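Local coordinates for protein Uly1 (Catenovulum maritimum, PDB 7DRQ) that cleaves the green-algal polysaccharide ulvan as a calcium-binding lyase of polysaccharide lyase family 24 with a probable beta-propeller fold, at residues F277-N282 against G292-Y297; R286-D291 against Q342-G347; D332-A337 against G363-W368; K376-T381 against F396-Q401. All coordinates share one frame; numbering follows the deposited sequence.

Interaction 1 of 4, residues F277-N282 against G292-Y297; sequences FQRRFN and GMFYAY
Phe294 sets its CB over one face of the Phe277 ring, 3.5 Å from that ring's centroid and 16° off the normal, a CH-pi contact. The two rings are nearly parallel but offset, centroids 5.1 Å apart, with little of one ring over the other. Phe277 carries its CG between the backbone N and the carbonyl carbon (chi1 63°), and further out CE2 and CZ come up against CB and CG of Phe294. Between the same residues Phe277 N donates to Phe294 O at 2.9 Å, and Phe294 N returns a bond to Phe277 O at 2.7 Å. This is an antiparallel hydrogen-bonded pair of the hairpin made by strands 272-280 and 290-298, part of an antiparallel sheet consistent with one blade of a beta-propeller. One residue on, a side chain takes over the pairing: Gln278 NE2 reaches Gly292 O at 2.9 Å, and the tip of selenomethionine Met293 lies alongside that amide. Gly292 has a positive phi, a backbone shape that suits glycine. At the outer end of the Phe294 ring, at CE2 and CZ, sits Arg279. Its guanidinium has Phe294 CZ 3.8 Å above one face and Phe281 CE2 3.1 Å above the other, both over its centre; its plane and that of the Phe294 ring are 66° apart, so the two are not stacked. Arg279 NH2 is held by a salt bridge to Asp291 OD1 and has a long, weak ion pair with Asp323; NH1 has another with Glu256. Beyond the two segments, Ile262 touches Phe277 and Leu326 touches Phe294.

Interaction 2 of 4, residues R286-D291 against Q342-G347; sequences RFRAQD and QVSITG. With CA (calcium ion), chain E.
Phe287 and Val343 bridge two backbones at the second calcium site, where a loop running into strand 290-298 lies against short strand 343-344. Phe287 O binds the calcium ion at 2.3 Å; Leu283 O, Asp285 OD1 and four waters complete seven ligands, and one of those waters also donates to Ala289 O. Across the contact Val343 N donates to Arg286 O at 2.9 Å, and Val343 O receives Arg288 N at 2.9 Å together with a CA-H contact from Phe287. Farther along, Gln290 N meets Ile345 O at 3.0 Å. Where the backbones part, a single water makes four bonds, accepting from Ala289 N and Ile345 N and donating to Gln290 O and Val343 O. Side chains add to this: CG1 of Val343 rests 3.9 Å from CD1 of the Phe287 ring, whose two faces carry Asp291 CB and Arg286 CG. Arg288 runs extended from CG to NE, with CG anti to the backbone N (chi1 178°), and its NH1 reaches Ser344 OG at 3.0 Å, the oxygen lying in the guanidinium plane. Trp368 gives the same arginine a cation-pi partner. Because Phe287 O and Arg288 N belong to one peptide group, the calcium would polarise that group and may strengthen its N-H bond to Val343 O, which would couple metal binding to the joint between the two segments.

Interaction 3 of 4, residues D332-A337 against G363-W368; sequences DLLPDA and GQTNEW
Leu334 turns its CG anti to the carbonyl carbon (chi1 -62°) and its CD1 nearly anti to CA (chi2 163°), and this methyl meets the strand at the peptide joining Asn366 and Glu367. Leu334 CD1 is 3.6 Å from Asn366 O and 3.6 Å from Glu367 N, with Thr365 CG2 and Glu367 CB each a little farther off. Leu333 CD1 approaches Thr365 OG1 at 3.9 Å, the two side chains crossing at about a right angle. No hydrogen bond spans the contact; it is packing of a loop against strand 359-369. The loop leads from strand 326-328 of one antiparallel sheet to strand 343-344 of the next, consistent with a connection between adjacent propeller blades. A type I turn from Leu334 to Ala337, closed by Ala337 N to Leu334 O at 3.0 Å, brings the chain back so that Ala337 CB faces Glu367 OE2 at 4.3 Å. That carboxylate oxygen accepts a hydrogen bond from Gln342 NE2, while Ala337 O takes one from Arg286 NE. On the strand face turned from the loop, Gln364 NE2 donates to a lone pair of Asn366 OD1 at 2.9 Å.

Interaction 4 of 4, residues K376-T381 against F396-Q401; sequences KVYSHT and FPPASQ
Tyr378 receives Pro398 on one face of its ring: Pro398 CA stands 3.5 Å from the ring centroid, only 9° off the normal, a CH-pi contact over the centre. Pro398 CB continues across the same face to within 3.5 Å of Tyr378 CZ, and the two side chains cross at about a right angle. Nearer the strand, Tyr378 CB packs on Phe396 O at 3.6 Å and on Pro397 O, and it also meets the edge of the Phe396 ring close to the ring plane. Pro398 is the centre of an inverse gamma turn, in which Ala399 N bonds to Pro397 O at 2.7 Å. At Ser379 the CB points away from the loop and the side chain touches Leu333 and Met328; it is the backbone that takes part, with Ser379 O 4.0 Å from Phe396 CD2. His380 returns to the loop. Its CB lies 3.6 Å from Phe396 CD1, and the two rings meet obliquely, planes 53° apart. Phe396 has CG anti to its backbone N (chi1 -172°), which puts the ring where CD1 meets His380 and CD2 meets Tyr378; Pro397 CD lies over one face of its ring. Asn429 OD1 at ND1 and His360 ND1 at NE2 fix the rotation of the His380 imidazole. Beyond, Ile411 of strand 408-415 touches Phe396, Pro397 and Ala399. The loop thus packs between strand 372-383 of one antiparallel sheet and strand 408-415 of the next, consistent with a passage between successive blades of a beta-propeller.

Overall arrangement
The four contacts step from one antiparallel sheet into the next. Interaction 1 lies in the sheet holding strands 272-280 and 290-298; interactions 3 and 4 lie on neighbouring strands 359-369 and 372-383, with centres about 12 Å apart. Interaction 2 joins the two sheets, its centre about 12 Å from interaction 1 and about 8 Å from interaction 3. It shares strand 290-298 with interaction 1, and strand 343-344 pairs with 359-369. Along the chain, interaction 2 interleaves with both 1 and 3, while 4 follows last. The calcium of interaction 2, bound by the loop 283-287, thus lies beside the joint between two probable propeller blades.

Interaction 1 of 4, residues F277-N282 against G292-Y297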
# COMPACT_ATOMS: atom_id res chain seq x y z
N PHE A 277 -10.96 7.55 -1.31
CA PHE A 277 -11.14 6.78 -0.09
C PHE A 277 -12.61 6.46 0.13
O PHE A 277 -13.50 7.03 -0.51
CB PHE A 277 -10.56 7.51 1.14
CG PHE A 277 -11.23 8.81 1.47
CD1 PHE A 277 -10.78 10.00 0.90
CD2 PHE A 277 -12.28 8.86 2.38
CE1 PHE A 277 -11.39 11.21 1.20
CE2 PHE A 277 -12.90 10.08 2.70
CZ PHE A 277 -12.44 11.26 2.12
N GLN A 278 -12.84 5.50 1.02
CA GLN A 278 -14.15 5.24 1.60
C GLN A 278 -14.06 5.47 3.11
O GLN A 278 -12.98 5.55 3.69
CB GLN A 278 -14.63 3.81 1.27
CG GLN A 278 -14.58 3.56 -0.24
CD GLN A 278 -15.26 2.27 -0.67
OE1 GLN A 278 -14.67 1.19 -0.59
NE2 GLN A 278 -16.49 2.39 -1.15
N ARG A 279 -15.22 5.59 3.75
CA ARG A 279 -15.30 6.02 5.14
C ARG A 279 -15.86 4.88 5.98
O ARG A 279 -16.74 4.14 5.53
CB ARG A 279 -16.18 7.27 5.26
CG ARG A 279 -16.71 7.53 6.67
CD ARG A 279 -17.60 8.78 6.73
NE ARG A 279 -18.83 8.62 5.95
CZ ARG A 279 -19.59 9.63 5.54
NH1 ARG A 279 -19.27 10.87 5.87
NH2 ARG A 279 -20.71 9.39 4.86
N ARG A 280 -15.34 4.70 7.19
CA ARG A 280 -15.98 3.81 8.15
C ARG A 280 -16.50 4.67 9.29
O ARG A 280 -15.71 5.30 10.00
CB ARG A 280 -15.05 2.72 8.69
CG ARG A 280 -15.81 1.74 9.61
CD ARG A 280 -14.93 0.59 10.13
NE ARG A 280 -14.39 -0.24 9.05
CZ ARG A 280 -13.64 -1.32 9.24
NH1 ARG A 280 -13.38 -1.74 10.48
NH2 ARG A 280 -13.17 -2.00 8.20
N PHE A 281 -17.78 4.70 9.48
CA PHE A 281 -18.37 5.51 10.52
C PHE A 281 -18.67 4.73 11.80
O PHE A 281 -18.82 5.31 12.80
CB PHE A 281 -19.73 6.07 10.05
CG PHE A 281 -19.80 7.54 9.85
CD1 PHE A 281 -19.28 8.40 10.74
CD2 PHE A 281 -20.48 8.06 8.77
CE1 PHE A 281 -19.35 9.75 10.54
CE2 PHE A 281 -20.59 9.42 8.58
CZ PHE A 281 -20.02 10.27 9.49
N ASN A 282 -18.81 3.43 11.70
CA ASN A 282 -19.16 2.60 12.85
C ASN A 282 -20.45 3.06 13.49
O ASN A 282 -20.63 2.95 14.71
CB ASN A 282 -18.04 2.58 13.88
CG ASN A 282 -16.71 2.16 13.28
OD1 ASN A 282 -16.49 0.98 12.99
ND2 ASN A 282 -15.83 3.13 13.09
N GLY A 292 -19.89 5.03 1.49
CA GLY A 292 -19.53 6.16 0.66
C GLY A 292 -18.35 5.91 -0.25
O GLY A 292 -17.71 4.84 -0.20
N MSE A 293 -18.07 6.87 -1.11
CA MSE A 293 -16.89 6.85 -1.96
C MSE A 293 -16.48 8.31 -2.16
O MSE A 293 -17.31 9.16 -2.48
CB MSE A 293 -17.17 6.15 -3.29
CG MSE A 293 -15.97 6.00 -4.18
SE MSE A 293 -16.48 4.91 -5.75
CE MSE A 293 -16.72 3.18 -4.91
N PHE A 294 -15.20 8.61 -1.97
CA PHE A 294 -14.76 9.99 -1.84
C PHE A 294 -13.48 10.22 -2.62
O PHE A 294 -12.68 9.30 -2.83
CB PHE A 294 -14.56 10.35 -0.36
CG PHE A 294 -15.75 10.03 0.51
CD1 PHE A 294 -16.76 10.96 0.70
CD2 PHE A 294 -15.88 8.78 1.11
CE1 PHE A 294 -17.87 10.66 1.49
CE2 PHE A 294 -16.98 8.47 1.89
CZ PHE A 294 -17.97 9.42 2.09
N TYR A 295 -13.26 11.48 -3.02
CA TYR A 295 -12.10 11.82 -3.84
C TYR A 295 -11.82 13.31 -3.69
O TYR A 295 -12.75 14.12 -3.65
CB TYR A 295 -12.34 11.47 -5.31
CG TYR A 295 -11.43 12.15 -6.32
CD1 TYR A 295 -10.15 11.67 -6.56
CD2 TYR A 295 -11.89 13.20 -7.10
CE1 TYR A 295 -9.33 12.26 -7.51
CE2 TYR A 295 -11.08 13.81 -8.04
CZ TYR A 295 -9.80 13.34 -8.24
OH TYR A 295 -9.00 13.91 -9.20
N ALA A 296 -10.54 13.66 -3.61
CA ALA A 296 -10.14 15.06 -3.61
C ALA A 296 -8.76 15.15 -4.23
O ALA A 296 -8.01 14.17 -4.26
CB ALA A 296 -10.14 15.66 -2.20
N TYR A 297 -8.41 16.34 -4.72
CA TYR A 297 -7.09 16.54 -5.30
C TYR A 297 -6.57 17.91 -4.89
O TYR A 297 -7.34 18.81 -4.55
CB TYR A 297 -7.11 16.39 -6.83
CG TYR A 297 -7.91 17.47 -7.53
CD1 TYR A 297 -7.31 18.67 -7.92
CD2 TYR A 297 -9.25 17.29 -7.81
CE1 TYR A 297 -8.04 19.65 -8.56
CE2 TYR A 297 -9.99 18.28 -8.44
CZ TYR A 297 -9.38 19.45 -8.81
OH TYR A 297 -10.11 20.43 -9.44

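Interaction 2 of 4, residues R286-D291 against Q342-G347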
# COMPACT_ATOMS: atom_id res chain seq x y z
N ARG A 286 -26.99 0.23 8.26
CA ARG A 286 -26.95 -0.78 7.20
C ARG A 286 -25.53 -1.12 6.76
O ARG A 286 -25.35 -2.10 6.03
CB ARG A 286 -27.75 -0.29 6.00
CG ARG A 286 -27.16 0.96 5.36
CD ARG A 286 -28.09 1.60 4.34
NE ARG A 286 -28.32 0.76 3.16
CZ ARG A 286 -28.32 1.22 1.92
NH1 ARG A 286 -28.09 2.52 1.70
NH2 ARG A 286 -28.55 0.41 0.90
N PHE A 287 -24.53 -0.34 7.16
CA PHE A 287 -23.16 -0.51 6.66
C PHE A 287 -22.36 -1.34 7.66
O PHE A 287 -22.01 -0.88 8.75
CB PHE A 287 -22.51 0.85 6.41
CG PHE A 287 -23.19 1.64 5.33
CD1 PHE A 287 -23.06 1.26 3.99
CD2 PHE A 287 -24.00 2.72 5.63
CE1 PHE A 287 -23.70 1.97 2.99
CE2 PHE A 287 -24.66 3.43 4.63
CZ PHE A 287 -24.51 3.05 3.31
N ARG A 288 -22.07 -2.59 7.29
CA ARG A 288 -21.26 -3.46 8.14
C ARG A 288 -19.89 -2.86 8.41
O ARG A 288 -19.34 -3.02 9.51
CB ARG A 288 -21.11 -4.82 7.46
CG ARG A 288 -20.26 -5.80 8.23
CD ARG A 288 -20.23 -7.15 7.50
NE ARG A 288 -19.31 -8.08 8.14
CZ ARG A 288 -18.33 -8.71 7.52
NH1 ARG A 288 -18.12 -8.52 6.22
NH2 ARG A 288 -17.55 -9.55 8.19
N ALA A 289 -19.33 -2.17 7.42
CA ALA A 289 -18.00 -1.59 7.54
C ALA A 289 -17.98 -0.23 6.87
O ALA A 289 -18.55 0.73 7.40
CB ALA A 289 -16.94 -2.53 6.96
N GLN A 290 -17.39 -0.13 5.67
CA GLN A 290 -17.27 1.20 5.06
C GLN A 290 -18.58 1.65 4.41
O GLN A 290 -19.50 0.86 4.14
CB GLN A 290 -16.14 1.22 4.02
CG GLN A 290 -14.73 1.39 4.59
CD GLN A 290 -14.16 0.12 5.16
OE1 GLN A 290 -14.35 -0.20 6.34
NE2 GLN A 290 -13.43 -0.63 4.32
N ASP A 291 -18.65 2.95 4.15
CA ASP A 291 -19.73 3.56 3.40
C ASP A 291 -19.14 4.66 2.52
O ASP A 291 -18.04 5.15 2.76
CB ASP A 291 -20.82 4.15 4.33
CG ASP A 291 -20.36 5.42 5.05
OD1 ASP A 291 -20.57 6.52 4.49
OD2 ASP A 291 -19.80 5.32 6.17
N GLN A 342 -26.34 -5.00 6.27
CA GLN A 342 -26.65 -5.68 5.01
C GLN A 342 -25.78 -5.21 3.84
O GLN A 342 -25.65 -5.94 2.86
CB GLN A 342 -28.13 -5.50 4.65
CG GLN A 342 -28.67 -6.61 3.72
CD GLN A 342 -30.17 -6.52 3.48
OE1 GLN A 342 -30.89 -5.83 4.21
NE2 GLN A 342 -30.66 -7.22 2.45
N VAL A 343 -25.22 -4.01 3.90
CA VAL A 343 -24.26 -3.53 2.90
C VAL A 343 -22.87 -3.68 3.50
O VAL A 343 -22.52 -2.98 4.46
CB VAL A 343 -24.52 -2.08 2.49
CG1 VAL A 343 -23.52 -1.65 1.38
CG2 VAL A 343 -25.96 -1.87 2.04
N SER A 344 -22.06 -4.56 2.92
CA SER A 344 -20.76 -4.89 3.46
C SER A 344 -19.71 -4.42 2.45
O SER A 344 -19.60 -5.00 1.36
CB SER A 344 -20.63 -6.38 3.76
OG SER A 344 -19.32 -6.70 4.21
N ILE A 345 -19.00 -3.36 2.80
CA ILE A 345 -17.91 -2.82 1.99
C ILE A 345 -16.64 -2.96 2.82
O ILE A 345 -16.46 -2.23 3.80
CB ILE A 345 -18.16 -1.36 1.60
CG1 ILE A 345 -19.46 -1.23 0.79
CG2 ILE A 345 -16.96 -0.80 0.83
CD1 ILE A 345 -19.93 0.22 0.68
N THR A 346 -15.75 -3.86 2.40
CA THR A 346 -14.56 -4.17 3.18
C THR A 346 -13.27 -4.10 2.37
O THR A 346 -12.20 -4.30 2.93
CB THR A 346 -14.68 -5.56 3.82
OG1 THR A 346 -15.03 -6.52 2.82
CG2 THR A 346 -15.76 -5.56 4.90
N GLY A 347 -13.35 -3.82 1.08
CA GLY A 347 -12.17 -3.80 0.24
C GLY A 347 -12.59 -3.63 -1.20
O GLY A 347 -13.75 -3.36 -1.50
CA CA E . -22.02 0.59 10.56
O HOH W 1 -20.12 -1.59 4.79
O HOH W 2 -19.55 0.64 10.08
O HOH W 3 -12.04 -3.17 5.43
O HOH W 4 -21.59 2.87 9.72
O HOH W 5 -23.55 -1.26 11.41
O HOH W 6 -20.91 -0.24 12.41

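Interaction 3 of 4, residues D332-A337 against G363-W368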
# COMPACT_ATOMS: atom_id res chain seq x y z
N ASP A 332 -26.28 2.83 -2.57
CA ASP A 332 -27.24 2.95 -3.63
C ASP A 332 -27.29 1.71 -4.51
O ASP A 332 -28.31 1.49 -5.18
CB ASP A 332 -26.88 4.15 -4.51
CG ASP A 332 -26.95 5.41 -3.75
OD1 ASP A 332 -27.33 5.31 -2.54
OD2 ASP A 332 -26.87 6.54 -4.32
N LEU A 333 -26.17 1.00 -4.65
CA LEU A 333 -26.11 -0.16 -5.52
C LEU A 333 -26.91 -1.34 -4.98
O LEU A 333 -27.18 -2.29 -5.73
CB LEU A 333 -24.65 -0.56 -5.72
CG LEU A 333 -23.73 0.56 -6.19
CD1 LEU A 333 -22.27 0.09 -6.24
CD2 LEU A 333 -24.16 1.10 -7.54
N LEU A 334 -27.27 -1.31 -3.71
CA LEU A 334 -28.14 -2.31 -3.08
C LEU A 334 -29.23 -1.54 -2.37
O LEU A 334 -29.28 -1.49 -1.14
CB LEU A 334 -27.35 -3.20 -2.11
CG LEU A 334 -26.23 -4.02 -2.75
CD1 LEU A 334 -25.27 -4.53 -1.68
CD2 LEU A 334 -26.83 -5.20 -3.52
N PRO A 335 -30.11 -0.88 -3.13
CA PRO A 335 -31.00 0.12 -2.51
C PRO A 335 -32.02 -0.47 -1.56
O PRO A 335 -32.57 0.27 -0.75
CB PRO A 335 -31.67 0.79 -3.71
CG PRO A 335 -31.61 -0.23 -4.79
CD PRO A 335 -30.36 -1.03 -4.57
N ASP A 336 -32.29 -1.78 -1.64
CA ASP A 336 -33.23 -2.42 -0.72
C ASP A 336 -32.53 -3.09 0.46
O ASP A 336 -33.21 -3.68 1.31
CB ASP A 336 -34.08 -3.45 -1.46
CG ASP A 336 -35.05 -2.81 -2.43
OD1 ASP A 336 -35.58 -1.72 -2.11
OD2 ASP A 336 -35.28 -3.40 -3.51
N ALA A 337 -31.20 -3.02 0.52
CA ALA A 337 -30.44 -3.69 1.57
C ALA A 337 -30.31 -2.72 2.74
O ALA A 337 -29.29 -2.07 2.94
CB ALA A 337 -29.07 -4.14 1.05
N GLY A 363 -15.09 -0.08 -6.98
CA GLY A 363 -15.45 -0.56 -5.66
C GLY A 363 -16.09 -1.93 -5.75
O GLY A 363 -16.58 -2.34 -6.80
N GLN A 364 -16.08 -2.62 -4.61
CA GLN A 364 -16.83 -3.86 -4.44
C GLN A 364 -17.80 -3.66 -3.29
O GLN A 364 -17.39 -3.35 -2.16
CB GLN A 364 -15.92 -5.05 -4.16
CG GLN A 364 -16.72 -6.35 -4.12
CD GLN A 364 -15.89 -7.56 -3.76
OE1 GLN A 364 -14.66 -7.55 -3.88
NE2 GLN A 364 -16.56 -8.63 -3.33
N THR A 365 -19.09 -3.83 -3.57
CA THR A 365 -20.15 -3.61 -2.59
C THR A 365 -20.92 -4.91 -2.45
O THR A 365 -21.56 -5.36 -3.40
CB THR A 365 -21.06 -2.47 -3.04
OG1 THR A 365 -20.27 -1.28 -3.21
CG2 THR A 365 -22.18 -2.20 -2.00
N ASN A 366 -20.88 -5.52 -1.26
CA ASN A 366 -21.46 -6.84 -1.06
C ASN A 366 -22.76 -6.75 -0.27
O ASN A 366 -22.89 -5.93 0.64
CB ASN A 366 -20.49 -7.76 -0.32
CG ASN A 366 -19.18 -7.91 -1.06
OD1 ASN A 366 -19.16 -8.06 -2.28
ND2 ASN A 366 -18.08 -7.86 -0.32
N GLU A 367 -23.71 -7.62 -0.61
CA GLU A 367 -24.91 -7.79 0.20
C GLU A 367 -24.65 -8.87 1.25
O GLU A 367 -24.18 -9.96 0.92
CB GLU A 367 -26.12 -8.17 -0.66
CG GLU A 367 -27.42 -8.16 0.17
CD GLU A 367 -28.67 -8.29 -0.67
OE1 GLU A 367 -28.53 -8.51 -1.89
OE2 GLU A 367 -29.79 -8.18 -0.12
N TRP A 368 -24.98 -8.56 2.50
CA TRP A 368 -24.58 -9.36 3.66
C TRP A 368 -25.84 -9.77 4.42
O TRP A 368 -26.46 -8.93 5.08
CB TRP A 368 -23.62 -8.55 4.52
CG TRP A 368 -23.11 -9.19 5.78
CD1 TRP A 368 -23.62 -9.03 7.04
CD2 TRP A 368 -21.97 -10.03 5.92
NE1 TRP A 368 -22.88 -9.75 7.94
CE2 TRP A 368 -21.86 -10.37 7.28
CE3 TRP A 368 -21.03 -10.55 5.02
CZ2 TRP A 368 -20.85 -11.20 7.77
CZ3 TRP A 368 -20.04 -11.38 5.50
CH2 TRP A 368 -19.95 -11.70 6.86

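Interaction 4 of 4, residues K376-T381 against F396-Q401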
# COMPACT_ATOMS: atom_id res chain seq x y z
N LYS A 376 -22.28 -9.91 -4.80
CA LYS A 376 -21.12 -9.04 -4.96
C LYS A 376 -21.38 -8.09 -6.12
O LYS A 376 -21.64 -8.54 -7.25
CB LYS A 376 -19.85 -9.85 -5.22
CG LYS A 376 -19.52 -10.88 -4.14
CD LYS A 376 -18.31 -11.72 -4.55
CE LYS A 376 -17.86 -12.67 -3.46
NZ LYS A 376 -16.57 -13.35 -3.80
N VAL A 377 -21.32 -6.79 -5.86
CA VAL A 377 -21.54 -5.78 -6.88
C VAL A 377 -20.24 -5.03 -7.09
O VAL A 377 -19.70 -4.44 -6.15
CB VAL A 377 -22.66 -4.81 -6.50
CG1 VAL A 377 -22.84 -3.78 -7.60
CG2 VAL A 377 -23.96 -5.57 -6.20
N TYR A 378 -19.73 -5.05 -8.32
CA TYR A 378 -18.54 -4.28 -8.66
C TYR A 378 -18.95 -3.02 -9.41
O TYR A 378 -19.79 -3.08 -10.31
CB TYR A 378 -17.57 -5.12 -9.50
CG TYR A 378 -17.16 -6.39 -8.79
CD1 TYR A 378 -16.06 -6.40 -7.94
CD2 TYR A 378 -17.89 -7.56 -8.95
CE1 TYR A 378 -15.69 -7.56 -7.28
CE2 TYR A 378 -17.53 -8.72 -8.29
CZ TYR A 378 -16.43 -8.71 -7.46
OH TYR A 378 -16.08 -9.87 -6.80
N SER A 379 -18.40 -1.87 -9.02
CA SER A 379 -18.78 -0.61 -9.64
C SER A 379 -17.57 0.07 -10.26
O SER A 379 -16.44 -0.07 -9.80
CB SER A 379 -19.44 0.38 -8.65
OG SER A 379 -18.64 0.59 -7.50
N HIS A 380 -17.84 0.80 -11.34
CA HIS A 380 -16.86 1.64 -12.02
C HIS A 380 -17.48 3.02 -12.16
O HIS A 380 -18.52 3.17 -12.81
CB HIS A 380 -16.50 1.06 -13.38
CG HIS A 380 -15.47 1.83 -14.13
ND1 HIS A 380 -15.17 1.57 -15.45
CD2 HIS A 380 -14.66 2.86 -13.75
CE1 HIS A 380 -14.22 2.39 -15.86
NE2 HIS A 380 -13.89 3.19 -14.85
N THR A 381 -16.86 4.01 -11.54
CA THR A 381 -17.33 5.39 -11.60
C THR A 381 -16.30 6.20 -12.38
O THR A 381 -15.10 6.11 -12.09
CB THR A 381 -17.50 5.97 -10.20
OG1 THR A 381 -18.54 5.25 -9.52
CG2 THR A 381 -17.87 7.45 -10.26
N PHE A 396 -19.01 -4.09 -14.68
CA PHE A 396 -17.58 -4.06 -14.44
C PHE A 396 -17.14 -5.40 -13.87
O PHE A 396 -17.84 -5.96 -13.02
CB PHE A 396 -17.22 -2.92 -13.46
CG PHE A 396 -15.75 -2.70 -13.30
CD1 PHE A 396 -15.01 -2.11 -14.31
CD2 PHE A 396 -15.11 -3.09 -12.14
CE1 PHE A 396 -13.64 -1.91 -14.17
CE2 PHE A 396 -13.74 -2.89 -11.99
CZ PHE A 396 -13.00 -2.30 -13.01
N PRO A 397 -15.99 -5.93 -14.30
CA PRO A 397 -15.60 -7.28 -13.87
C PRO A 397 -15.08 -7.28 -12.44
O PRO A 397 -14.88 -6.21 -11.84
CB PRO A 397 -14.48 -7.65 -14.86
CG PRO A 397 -13.89 -6.36 -15.23
CD PRO A 397 -15.06 -5.39 -15.30
N PRO A 398 -14.86 -8.45 -11.85
CA PRO A 398 -14.33 -8.51 -10.48
C PRO A 398 -12.87 -8.09 -10.38
O PRO A 398 -12.02 -8.91 -10.03
CB PRO A 398 -14.51 -9.98 -10.10
CG PRO A 398 -15.52 -10.52 -11.06
CD PRO A 398 -15.25 -9.79 -12.33
N ALA A 399 -12.56 -6.84 -10.68
CA ALA A 399 -11.20 -6.34 -10.55
C ALA A 399 -11.11 -5.49 -9.29
O ALA A 399 -12.06 -4.81 -8.92
CB ALA A 399 -10.79 -5.52 -11.77
N SER A 400 -9.96 -5.54 -8.62
CA SER A 400 -9.77 -4.85 -7.34
C SER A 400 -8.85 -3.65 -7.42
O SER A 400 -8.78 -2.88 -6.45
CB SER A 400 -9.24 -5.83 -6.29
OG SER A 400 -7.93 -6.27 -6.64
N GLN A 401 -8.14 -3.45 -8.53
CA GLN A 401 -7.23 -2.32 -8.67
C GLN A 401 -7.29 -1.77 -10.08
O GLN A 401 -7.65 -2.48 -11.03
CB GLN A 401 -5.80 -2.73 -8.28
CG GLN A 401 -5.63 -2.73 -6.75
CD GLN A 401 -4.23 -3.03 -6.28
OE1 GLN A 401 -3.34 -2.17 -6.31
NE2 GLN A 401 -4.02 -4.26 -5.80